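Local coordinates for protein her-1 (Caenorhabditis elegans, PDB 1SZH), which dictates male development as a secreted, disulfide-rich protein that inhibits TRA-2A and probably acts directly in cell signalling during sex determination, at residues Arg23-Cys27 and Arg38-Asp42; Ile30-Pro36 and Thr99-Ile103; Tyr52-Gln56 and Lys67-Asp71; Cys75-Phe79 and Glu91-Lys95. The protein carries 2 engineered substitutions. One frame throughout, in Å; residues are numbered along the deposited sequence.

Overall arrangement
Contact 1 (Arg23-Cys27 with Arg38-Asp42) closes the first loop, binding the start of helix 24-33 to the loop before helix 47-59. Contact 2 opens inside that loop, at the end of the same helix, and closes far along the chain at Thr99-Ile103. Its segments therefore alternate with those of contact 1, and the two touch where Ile30 meets Cys39. Contacts 3 and 4 follow in series within the long span of contact 2. Contact 3 folds Lys67-Asp71 back on helix 47-59 and touches contact 2 where Pro101 meets Tyr52 and Gln56; the centres of the two contacts are about 11 Å apart. Contact 4 then joins the 3-10 segment Cys75-Phe79 to helix 85-97.

Contact 1 (Arg23-Cys27 and Arg38-Asp42); sequences RQECC and RCGYD
Arg23, Cys39 and Tyr41 carry most of the buried surface. Arg23 is the N-cap of the helix that runs on through Gln24-Cys27, and its O accepts the first helical bond from Cys27 N (2.9 Å). Across from it, Arg38-Tyr41 makes a type I' beta turn, with positive phi at Cys39 and Gly40. The CA atoms of Cys26 and Cys39 are 5.7 Å apart. Their side chains form a disulfide, Cys26 SG to Cys39 SG 2.2 Å, with chi3 -84°, Cys26 chi1 t and Cys39 chi1 m. Arg23 extends along the turn (chi1 m, chi2 and chi3 t). Its NH2 donates to Gly40 O at 2.8 Å, and its NE makes a weak bond to Cys39 O, also 2.8 Å. The guanidinium lies flat on the Tyr41 ring, centres 4.2 Å apart and planes at 16°, a cation-pi stack. Arg23 CD adds a CH-pi contact, 3.5 Å from the centroid of the Tyr41 ring. Arg23 NH1 and Tyr41 OH both bond to Thr20, and Tyr41 packs on helix 47-59. Cys27 is joined to Cys19 by a second disulfide. A disulfide and a cation-pi stack thus hold a type I' turn to a helix start, in a secreted seven-disulfide protein.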
loop_
_atom_site.group_PDB
_atom_site.type_symbol
_atom_site.label_atom_id
_atom_site.label_comp_id
_atom_site.label_asym_id
_atom_site.label_seq_id
_atom_site.Cartn_x
_atom_site.Cartn_y
_atom_site.Cartn_z
ATOM N N ARG A 23 -12.329 13.411 -12.095
ATOM C CA ARG A 23 -11.073 12.825 -11.633
ATOM C C ARG A 23 -10.690 11.544 -12.373
ATOM O O ARG A 23 -9.758 10.850 -11.982
ATOM C CB ARG A 23 -11.152 12.564 -10.126
ATOM C CG ARG A 23 -11.290 13.829 -9.302
ATOM C CD ARG A 23 -11.337 13.471 -7.838
ATOM N NE ARG A 23 -11.394 14.633 -6.951
ATOM C CZ ARG A 23 -12.516 15.236 -6.569
ATOM N NH1 ARG A 23 -13.697 14.799 -6.998
ATOM N NH2 ARG A 23 -12.455 16.257 -5.727
ATOM N N GLN A 24 -11.404 11.227 -13.441
ATOM C CA GLN A 24 -11.110 10.025 -14.209
ATOM C C GLN A 24 -9.678 9.954 -14.713
ATOM O O GLN A 24 -8.996 8.935 -14.555
ATOM C CB GLN A 24 -12.026 9.946 -15.433
ATOM C CG GLN A 24 -13.453 9.725 -15.102
ATOM C CD GLN A 24 -13.648 8.379 -14.485
ATOM O OE1 GLN A 24 -13.376 7.353 -15.120
ATOM N NE2 GLN A 24 -14.105 8.357 -13.241
ATOM N N GLU A 25 -9.238 11.027 -15.358
ATOM C CA GLU A 25 -7.900 11.069 -15.923
ATOM C C GLU A 25 -6.854 10.927 -14.855
ATOM O O GLU A 25 -5.849 10.241 -15.053
ATOM C CB GLU A 25 -7.671 12.381 -16.686
ATOM C CG GLU A 25 -8.330 12.420 -18.048
ATOM C CD GLU A 25 -7.563 11.630 -19.098
ATOM O OE1 GLU A 25 -7.401 10.402 -18.939
ATOM O OE2 GLU A 25 -7.121 12.245 -20.093
ATOM N N CYS A 26 -7.072 11.577 -13.720
ATOM C CA CYS A 26 -6.116 11.490 -12.630
ATOM C C CYS A 26 -6.046 10.059 -12.107
ATOM O O CYS A 26 -4.964 9.548 -11.842
ATOM C CB CYS A 26 -6.486 12.442 -11.477
ATOM S SG CYS A 26 -5.300 12.433 -10.124
ATOM N N CYS A 27 -7.197 9.413 -11.959
ATOM C CA CYS A 27 -7.204 8.028 -11.481
ATOM C C CYS A 27 -6.495 7.099 -12.453
ATOM O O CYS A 27 -5.751 6.209 -12.046
ATOM C CB CYS A 27 -8.643 7.580 -11.232
ATOM S SG CYS A 27 -9.185 8.239 -9.646
ATOM N N ARG A 38 -4.191 10.824 -5.298
ATOM C CA ARG A 38 -4.219 12.191 -4.779
ATOM C C ARG A 38 -5.506 12.704 -5.428
ATOM O O ARG A 38 -6.600 12.608 -4.848
ATOM C CB ARG A 38 -2.956 12.935 -5.218
ATOM C CG ARG A 38 -1.717 12.343 -4.521
ATOM C CD ARG A 38 -0.436 13.150 -4.706
ATOM N NE ARG A 38 0.657 12.569 -3.922
ATOM C CZ ARG A 38 1.910 13.020 -3.910
ATOM N NH1 ARG A 38 2.254 14.075 -4.642
ATOM N NH2 ARG A 38 2.826 12.410 -3.162
ATOM N N CYS A 39 -5.387 13.239 -6.624
ATOM C CA CYS A 39 -6.544 13.624 -7.385
ATOM C C CYS A 39 -7.514 14.667 -6.856
ATOM O O CYS A 39 -8.657 14.727 -7.313
ATOM C CB CYS A 39 -7.294 12.332 -7.743
ATOM S SG CYS A 39 -6.210 11.141 -8.573
ATOM N N GLY A 40 -7.088 15.466 -5.894
ATOM C CA GLY A 40 -7.973 16.506 -5.412
ATOM C C GLY A 40 -9.066 16.035 -4.485
ATOM O O GLY A 40 -10.079 16.712 -4.313
ATOM N N TYR A 41 -8.875 14.865 -3.897
ATOM C CA TYR A 41 -9.849 14.350 -2.946
ATOM C C TYR A 41 -9.376 14.978 -1.626
ATOM O O TYR A 41 -8.704 14.328 -0.823
ATOM C CB TYR A 41 -9.792 12.808 -2.919
ATOM C CG TYR A 41 -10.603 12.113 -4.010
ATOM C CD1 TYR A 41 -9.982 11.337 -5.008
ATOM C CD2 TYR A 41 -11.990 12.235 -4.053
ATOM C CE1 TYR A 41 -10.728 10.703 -6.013
ATOM C CE2 TYR A 41 -12.748 11.605 -5.051
ATOM C CZ TYR A 41 -12.118 10.848 -6.030
ATOM O OH TYR A 41 -12.882 10.279 -7.033
ATOM N N ASP A 42 -9.720 16.261 -1.438
ATOM C CA ASP A 42 -9.317 17.051 -0.266
ATOM C C ASP A 42 -10.371 17.264 0.818
ATOM O O ASP A 42 -10.071 17.165 2.010
ATOM C CB ASP A 42 -8.827 18.439 -0.711
ATOM C CG ASP A 42 -7.682 18.375 -1.706
ATOM O OD1 ASP A 42 -6.670 17.700 -1.412
ATOM O OD2 ASP A 42 -7.788 19.012 -2.779
#

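Contact 2 (Ile30-Pro36 and Thr99-Ile103); sequences IMKFGTP and TSPSI
Ser102 sets its side chain against the last turn of the helix ending at Phe33, its CB 4.0 Å from Met31 CB. With chi1 p, Ser102 OG donates to Met31 O at 2.7 Å. The CA atoms of Met31 and Ser102 are 5.1 Å apart, and those of Pro36 and Ser100 4.2 Å. The helix closes at Gly34, whose phi is 69°. Thr35 N bonds to Ile30 O (3.0 Å) and Gly34 N weakly to Met31 O (3.3 Å). Thr35 and Pro36 then run on extended. The partner segment holds a type I turn, with Ile103 N bonded to Ser100 O at 3.2 Å. Ser102 OG lies 3.5 Å from Gly34 CA. A modelled CB on Gly34 would crowd Ile103 CG1. One water donates to Thr35 O (2.8 Å) and accepts from Ser102 N (2.9 Å). Ile30 CD1 packs on Pro101 CG at 3.7 Å. Pro36 CA makes a CA-H...O contact with Thr99 O at 3.3 Å. The hydroxyls of Thr99 and Ser100 bond back to the end of helix 85-97, to Lys95 O and Asn96 O respectively. Such a glycine-centred helix end is a Schellman motif, here with a beta turn docked against it.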
loop_
_atom_site.group_PDB
_atom_site.type_symbol
_atom_site.label_atom_id
_atom_site.label_comp_id
_atom_site.label_asym_id
_atom_site.label_seq_id
_atom_site.Cartn_x
_atom_site.Cartn_y
_atom_site.Cartn_z
ATOM N N ILE A 30 -2.660 7.710 -11.915
ATOM C CA ILE A 30 -2.017 7.080 -10.774
ATOM C C ILE A 30 -2.001 5.556 -10.921
ATOM O O ILE A 30 -1.094 4.893 -10.429
ATOM C CB ILE A 30 -2.635 7.542 -9.427
ATOM C CG1 ILE A 30 -4.069 7.036 -9.240
ATOM C CG2 ILE A 30 -2.650 9.077 -9.383
ATOM C CD1 ILE A 30 -4.175 5.669 -8.555
ATOM N N MET A 31 -2.964 4.989 -11.637
ATOM C CA MET A 31 -2.908 3.540 -11.838
ATOM C C MET A 31 -1.788 3.142 -12.811
ATOM O O MET A 31 -1.059 2.177 -12.573
ATOM C CB MET A 31 -4.250 3.009 -12.349
ATOM C CG MET A 31 -5.293 2.943 -11.231
ATOM S SD MET A 31 -6.858 2.177 -11.755
ATOM C CE MET A 31 -7.725 3.627 -12.376
ATOM N N LYS A 32 -1.637 3.886 -13.906
ATOM C CA LYS A 32 -0.610 3.504 -14.882
ATOM C C LYS A 32 0.795 3.770 -14.364
ATOM O O LYS A 32 1.716 3.056 -14.739
ATOM C CB LYS A 32 -0.845 4.205 -16.240
ATOM C CG LYS A 32 -0.371 5.638 -16.349
ATOM C CD LYS A 32 -0.787 6.231 -17.742
ATOM C CE LYS A 32 -0.002 7.493 -18.067
ATOM N NZ LYS A 32 -0.489 8.117 -19.329
ATOM N N PHE A 33 0.939 4.767 -13.503
ATOM C CA PHE A 33 2.245 5.094 -12.931
ATOM C C PHE A 33 2.503 4.319 -11.652
ATOM O O PHE A 33 3.633 4.259 -11.180
ATOM C CB PHE A 33 2.363 6.605 -12.638
ATOM C CG PHE A 33 2.645 7.436 -13.855
ATOM C CD1 PHE A 33 1.675 8.287 -14.380
ATOM C CD2 PHE A 33 3.889 7.389 -14.452
ATOM C CE1 PHE A 33 1.955 9.073 -15.509
ATOM C CE2 PHE A 33 4.176 8.172 -15.568
ATOM C CZ PHE A 33 3.197 9.018 -16.090
ATOM N N GLY A 34 1.467 3.698 -11.083
ATOM C CA GLY A 34 1.676 2.954 -9.865
ATOM C C GLY A 34 1.981 3.860 -8.679
ATOM O O GLY A 34 2.949 3.628 -7.965
ATOM N N THR A 35 1.168 4.891 -8.477
ATOM C CA THR A 35 1.376 5.819 -7.362
ATOM C C THR A 35 0.115 5.918 -6.502
ATOM O O THR A 35 -0.949 5.392 -6.858
ATOM C CB THR A 35 1.716 7.238 -7.887
ATOM O OG1 THR A 35 0.627 7.735 -8.688
ATOM C CG2 THR A 35 2.967 7.187 -8.728
ATOM N N PRO A 36 0.215 6.599 -5.348
ATOM C CA PRO A 36 -0.952 6.748 -4.478
ATOM C C PRO A 36 -1.997 7.653 -5.111
ATOM O O PRO A 36 -1.709 8.449 -6.012
ATOM C CB PRO A 36 -0.380 7.391 -3.215
ATOM C CG PRO A 36 1.043 6.909 -3.193
ATOM C CD PRO A 36 1.457 6.982 -4.651
ATOM N N THR A 99 0.385 2.258 -0.553
ATOM C CA THR A 99 -0.802 3.081 -0.758
ATOM C C THR A 99 -1.071 3.292 -2.267
ATOM O O THR A 99 -1.878 4.141 -2.638
ATOM C CB THR A 99 -0.681 4.459 -0.039
ATOM O OG1 THR A 99 0.543 5.101 -0.426
ATOM C CG2 THR A 99 -0.705 4.280 1.479
ATOM N N SER A 100 -0.396 2.506 -3.120
ATOM C CA SER A 100 -0.535 2.589 -4.587
ATOM C C SER A 100 -1.481 1.438 -4.980
ATOM O O SER A 100 -1.069 0.291 -5.080
ATOM C CB SER A 100 0.840 2.442 -5.248
ATOM O OG SER A 100 1.642 3.564 -4.899
ATOM N N PRO A 101 -2.758 1.749 -5.236
ATOM C CA PRO A 101 -3.706 0.676 -5.573
ATOM C C PRO A 101 -3.443 -0.237 -6.747
ATOM O O PRO A 101 -3.893 -1.395 -6.728
ATOM C CB PRO A 101 -5.039 1.415 -5.696
ATOM C CG PRO A 101 -4.630 2.761 -6.241
ATOM C CD PRO A 101 -3.392 3.074 -5.383
ATOM N N SER A 102 -2.708 0.240 -7.755
ATOM C CA SER A 102 -2.468 -0.625 -8.907
ATOM C C SER A 102 -1.227 -1.510 -8.836
ATOM O O SER A 102 -0.961 -2.273 -9.770
ATOM C CB SER A 102 -2.404 0.210 -10.181
ATOM O OG SER A 102 -1.272 1.065 -10.151
ATOM N N ILE A 103 -0.454 -1.412 -7.758
ATOM C CA ILE A 103 0.731 -2.262 -7.642
ATOM C C ILE A 103 0.341 -3.537 -6.893
ATOM O O ILE A 103 -0.135 -3.484 -5.754
ATOM C CB ILE A 103 1.866 -1.555 -6.881
ATOM C CG1 ILE A 103 2.204 -0.232 -7.559
ATOM C CG2 ILE A 103 3.113 -2.460 -6.878
ATOM C CD1 ILE A 103 3.315 0.606 -6.870
HETATM O O HOH W 1 -1.438 2.878 -7.960
#

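Contact 3 (Tyr52-Gln56 and Lys67-Asp71); sequences YKCLQ and KINLD
Two hydrogen bonds set the register. Tyr52 and Gln56, one turn apart on a regular helix, both face the segment Lys67-Asp71, which is extended until it enters a 3-10 segment at Leu70. Tyr52 OH, on a t side chain, donates to Ile68 O at 2.8 Å. Ile68 N donates to Gln56 OE1 at 3.1 Å. Gln56 has chi1 m, and its NE2 bonds to Pro101 O. Lys67 CB lies 3.4 Å from Gln56 OE1. The Tyr52 hydroxyl is also hydrogen-bonded to Arg108 NH2 of helix 105-115. The closest CA atoms are Gln56 to Lys67, 6.3 Å, and Lys53 to Leu70, 7.3 Å. Apolar packing comes mainly from Leu70 (chi1 t, chi2 p). Its CD1 stands over the Tyr52 ring, 3.8 Å from the centroid and 4° off the normal, a CH-pi contact. Leu70 CB lies 3.7 Å from Tyr52 CE2, and Lys53 CE 4.3 Å from Leu70 CB. Helix side chains thus satisfy both backbone polar groups of Ile68, so the segment is held without any backbone-to-backbone hydrogen bond between the two.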
loop_
_atom_site.group_PDB
_atom_site.type_symbol
_atom_site.label_atom_id
_atom_site.label_comp_id
_atom_site.label_asym_id
_atom_site.label_seq_id
_atom_site.Cartn_x
_atom_site.Cartn_y
_atom_site.Cartn_z
ATOM N N TYR A 52 -9.125 3.772 -2.952
ATOM C CA TYR A 52 -8.080 2.753 -3.068
ATOM C C TYR A 52 -8.693 1.357 -3.023
ATOM O O TYR A 52 -8.348 0.470 -3.817
ATOM C CB TYR A 52 -7.087 2.901 -1.913
ATOM C CG TYR A 52 -6.096 1.746 -1.698
ATOM C CD1 TYR A 52 -4.777 1.826 -2.134
ATOM C CD2 TYR A 52 -6.501 0.570 -1.048
ATOM C CE1 TYR A 52 -3.857 0.759 -1.890
ATOM C CE2 TYR A 52 -5.616 -0.477 -0.817
ATOM C CZ TYR A 52 -4.294 -0.376 -1.248
ATOM O OH TYR A 52 -3.404 -1.399 -0.994
ATOM N N LYS A 53 -9.625 1.165 -2.089
ATOM C CA LYS A 53 -10.249 -0.145 -1.944
ATOM C C LYS A 53 -11.108 -0.481 -3.151
ATOM O O LYS A 53 -11.085 -1.617 -3.634
ATOM C CB LYS A 53 -11.075 -0.160 -0.658
ATOM C CG LYS A 53 -10.198 0.042 0.560
ATOM C CD LYS A 53 -10.989 0.044 1.838
ATOM C CE LYS A 53 -10.062 0.173 3.040
ATOM N NZ LYS A 53 -10.804 0.096 4.339
ATOM N N CYS A 54 -11.835 0.508 -3.656
ATOM C CA CYS A 54 -12.669 0.297 -4.838
ATOM C C CYS A 54 -11.761 -0.094 -6.029
ATOM O O CYS A 54 -12.040 -1.058 -6.756
ATOM C CB CYS A 54 -13.447 1.581 -5.120
ATOM S SG CYS A 54 -14.619 1.504 -6.501
ATOM N N LEU A 55 -10.683 0.662 -6.254
ATOM C CA LEU A 55 -9.790 0.350 -7.359
ATOM C C LEU A 55 -9.184 -1.048 -7.241
ATOM O O LEU A 55 -9.131 -1.795 -8.214
ATOM C CB LEU A 55 -8.674 1.411 -7.490
ATOM C CG LEU A 55 -9.179 2.805 -7.881
ATOM C CD1 LEU A 55 -7.966 3.757 -7.850
ATOM C CD2 LEU A 55 -9.795 2.810 -9.269
ATOM N N GLN A 56 -8.718 -1.410 -6.053
ATOM C CA GLN A 56 -8.144 -2.740 -5.876
ATOM C C GLN A 56 -9.155 -3.846 -6.209
ATOM O O GLN A 56 -8.820 -4.842 -6.853
ATOM C CB GLN A 56 -7.668 -2.913 -4.439
ATOM C CG GLN A 56 -6.403 -2.133 -4.126
ATOM C CD GLN A 56 -5.288 -3.054 -3.650
ATOM O OE1 GLN A 56 -5.458 -3.819 -2.700
ATOM N NE2 GLN A 56 -4.135 -2.973 -4.297
ATOM N N LYS A 67 -4.250 -8.304 -3.900
ATOM C CA LYS A 67 -4.640 -7.150 -3.103
ATOM C C LYS A 67 -3.935 -7.103 -1.753
ATOM O O LYS A 67 -3.555 -8.147 -1.201
ATOM C CB LYS A 67 -6.159 -7.165 -2.846
ATOM C CG LYS A 67 -7.001 -7.120 -4.103
ATOM C CD LYS A 67 -8.474 -6.832 -3.830
ATOM C CE LYS A 67 -9.186 -7.997 -3.204
ATOM N NZ LYS A 67 -10.679 -7.786 -3.235
ATOM N N ILE A 68 -3.774 -5.890 -1.223
ATOM C CA ILE A 68 -3.203 -5.702 0.114
ATOM C C ILE A 68 -4.080 -4.696 0.831
ATOM O O ILE A 68 -4.397 -3.630 0.284
ATOM C CB ILE A 68 -1.760 -5.182 0.086
ATOM C CG1 ILE A 68 -0.837 -6.302 -0.414
ATOM C CG2 ILE A 68 -1.327 -4.762 1.519
ATOM C CD1 ILE A 68 0.585 -5.855 -0.632
ATOM N N ASN A 69 -4.481 -5.026 2.056
ATOM C CA ASN A 69 -5.331 -4.154 2.831
ATOM C C ASN A 69 -4.643 -2.796 3.049
ATOM O O ASN A 69 -3.470 -2.738 3.445
ATOM C CB ASN A 69 -5.640 -4.805 4.184
ATOM C CG ASN A 69 -6.809 -4.144 4.901
ATOM O OD1 ASN A 69 -7.883 -4.753 5.073
ATOM N ND2 ASN A 69 -6.622 -2.914 5.325
ATOM N N LEU A 70 -5.360 -1.712 2.777
ATOM C CA LEU A 70 -4.796 -0.384 2.964
ATOM C C LEU A 70 -4.199 -0.143 4.355
ATOM O O LEU A 70 -3.175 0.547 4.483
ATOM C CB LEU A 70 -5.855 0.689 2.668
ATOM C CG LEU A 70 -5.382 2.146 2.765
ATOM C CD1 LEU A 70 -4.251 2.432 1.772
ATOM C CD2 LEU A 70 -6.594 3.050 2.485
ATOM N N ASP A 71 -4.808 -0.728 5.386
ATOM C CA ASP A 71 -4.334 -0.553 6.749
ATOM C C ASP A 71 -2.930 -1.075 6.980
ATOM O O ASP A 71 -2.258 -0.627 7.901
ATOM C CB ASP A 71 -5.268 -1.229 7.764
ATOM C CG ASP A 71 -6.662 -0.646 7.759
ATOM O OD1 ASP A 71 -6.792 0.592 7.643
ATOM O OD2 ASP A 71 -7.626 -1.433 7.886
#

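Contact 4 (Cys75-Phe79 and Glu91-Lys95); sequences CCSVF and ENRCK. With ACT (acetate ion), chain C.
Cys75-Phe79 is part of a 3-10 helix, with Val78 N bonded to Cys75 O (3.2 Å) and Phe79 N to Cys76 O (3.1 Å). It packs beside the regular helix Glu91-Lys95. Cys75 points away and is joined to Cys129 in helix 120-134. Cys76 (chi1 m) turns inward to Cys94 (chi1 t). Their disulfide measures 2.2 Å from Cys76 SG to Cys94 SG, with chi3 -72°. Cys76 CB also packs on Lys95 CG at 3.6 Å, and Cys76 O on Glu91 CG at 3.5 Å. Ser77 OG shares a water with Lys95 NZ, 2.8 Å from each. Lys95 NZ also makes a salt bridge to Glu91 OE2 (3.1 Å) within its own helix. At Phe79 (chi1 m) the backbones close in, with its CA 4.9 Å from Glu91 CA. Its ring edge meets the sulfur of Cys94, Phe79 CE1 to Cys94 SG 3.8 Å. Phe126 covers this buried side. With no direct hydrogen bond between the segments, the covalent link and sulfur-aromatic packing hold them on the inner side, and a hydrated ion pair lies on the outer.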
loop_
_atom_site.group_PDB
_atom_site.type_symbol
_atom_site.label_atom_id
_atom_site.label_comp_id
_atom_site.label_asym_id
_atom_site.label_seq_id
_atom_site.Cartn_x
_atom_site.Cartn_y
_atom_site.Cartn_z
ATOM N N CYS A 75 2.300 -0.397 8.859
ATOM C CA CYS A 75 3.407 -1.267 9.271
ATOM C C CYS A 75 4.756 -0.783 8.744
ATOM O O CYS A 75 5.826 -1.121 9.262
ATOM C CB CYS A 75 3.146 -2.686 8.779
ATOM S SG CYS A 75 1.630 -3.428 9.412
ATOM N N CYS A 76 4.706 0.021 7.694
ATOM C CA CYS A 76 5.920 0.537 7.079
ATOM C C CYS A 76 6.812 1.347 8.029
ATOM O O CYS A 76 8.020 1.451 7.804
ATOM C CB CYS A 76 5.536 1.438 5.910
ATOM S SG CYS A 76 4.812 0.616 4.502
ATOM N N SER A 77 6.218 1.928 9.067
ATOM C CA SER A 77 6.960 2.749 10.006
ATOM C C SER A 77 8.104 2.009 10.657
ATOM O O SER A 77 9.071 2.630 11.105
ATOM C CB SER A 77 6.021 3.289 11.089
ATOM O OG SER A 77 5.082 4.165 10.495
ATOM N N VAL A 78 8.022 0.684 10.687
ATOM C CA VAL A 78 9.088 -0.067 11.346
ATOM C C VAL A 78 10.453 0.072 10.691
ATOM O O VAL A 78 11.476 -0.057 11.348
ATOM C CB VAL A 78 8.763 -1.571 11.466
ATOM C CG1 VAL A 78 8.945 -2.295 10.141
ATOM C CG2 VAL A 78 9.648 -2.188 12.532
ATOM N N PHE A 79 10.487 0.354 9.394
ATOM C CA PHE A 79 11.767 0.448 8.713
ATOM C C PHE A 79 12.602 1.640 9.121
ATOM O O PHE A 79 13.824 1.616 8.973
ATOM C CB PHE A 79 11.542 0.428 7.213
ATOM C CG PHE A 79 11.014 -0.874 6.721
ATOM C CD1 PHE A 79 9.703 -0.964 6.233
ATOM C CD2 PHE A 79 11.792 -2.029 6.806
ATOM C CE1 PHE A 79 9.187 -2.194 5.833
ATOM C CE2 PHE A 79 11.288 -3.262 6.408
ATOM C CZ PHE A 79 9.977 -3.347 5.923
ATOM N N GLU A 91 11.447 3.175 4.516
ATOM C CA GLU A 91 10.145 3.423 5.149
ATOM C C GLU A 91 9.241 4.207 4.191
ATOM O O GLU A 91 8.068 3.843 3.972
ATOM C CB GLU A 91 10.315 4.214 6.452
ATOM C CG GLU A 91 9.002 4.736 7.032
ATOM C CD GLU A 91 9.190 5.455 8.345
ATOM O OE1 GLU A 91 10.351 5.605 8.774
ATOM O OE2 GLU A 91 8.173 5.865 8.944
ATOM N N ASN A 92 9.793 5.264 3.596
ATOM C CA ASN A 92 9.016 6.088 2.666
ATOM C C ASN A 92 8.642 5.341 1.389
ATOM O O ASN A 92 7.527 5.511 0.891
ATOM C CB ASN A 92 9.770 7.381 2.344
ATOM C CG ASN A 92 9.833 8.319 3.543
ATOM O OD1 ASN A 92 8.934 8.317 4.391
ATOM N ND2 ASN A 92 10.880 9.133 3.611
ATOM N N ARG A 93 9.556 4.516 0.879
ATOM C CA ARG A 93 9.312 3.717 -0.314
ATOM C C ARG A 93 8.156 2.768 0.027
ATOM O O ARG A 93 7.222 2.606 -0.752
ATOM C CB ARG A 93 10.584 2.931 -0.666
ATOM C CG ARG A 93 10.411 1.652 -1.511
ATOM C CD ARG A 93 10.372 1.895 -3.006
ATOM N NE ARG A 93 11.508 2.640 -3.556
ATOM C CZ ARG A 93 12.608 2.107 -4.101
ATOM N NH1 ARG A 93 12.782 0.796 -4.175
ATOM N NH2 ARG A 93 13.515 2.911 -4.652
ATOM N N CYS A 94 8.230 2.140 1.202
ATOM C CA CYS A 94 7.178 1.220 1.638
ATOM C C CYS A 94 5.830 1.947 1.730
ATOM O O CYS A 94 4.824 1.465 1.209
ATOM C CB CYS A 94 7.582 0.648 3.005
ATOM S SG CYS A 94 6.500 -0.607 3.720
ATOM N N LYS A 95 5.808 3.119 2.358
ATOM C CA LYS A 95 4.539 3.834 2.493
ATOM C C LYS A 95 3.941 4.160 1.127
ATOM O O LYS A 95 2.716 4.046 0.934
ATOM C CB LYS A 95 4.726 5.110 3.304
ATOM C CG LYS A 95 5.052 4.857 4.771
ATOM C CD LYS A 95 5.280 6.174 5.517
ATOM C CE LYS A 95 5.439 5.937 7.014
ATOM N NZ LYS A 95 5.705 7.244 7.692
HETATM C C ACT C . 12.984 6.010 -3.676
HETATM O O ACT C . 11.765 5.523 -3.578
HETATM O OXT ACT C . 13.635 6.612 -2.749
HETATM C CH3 ACT C . 13.777 5.891 -4.932
HETATM O O HOH W 2 5.149 7.001 10.454
#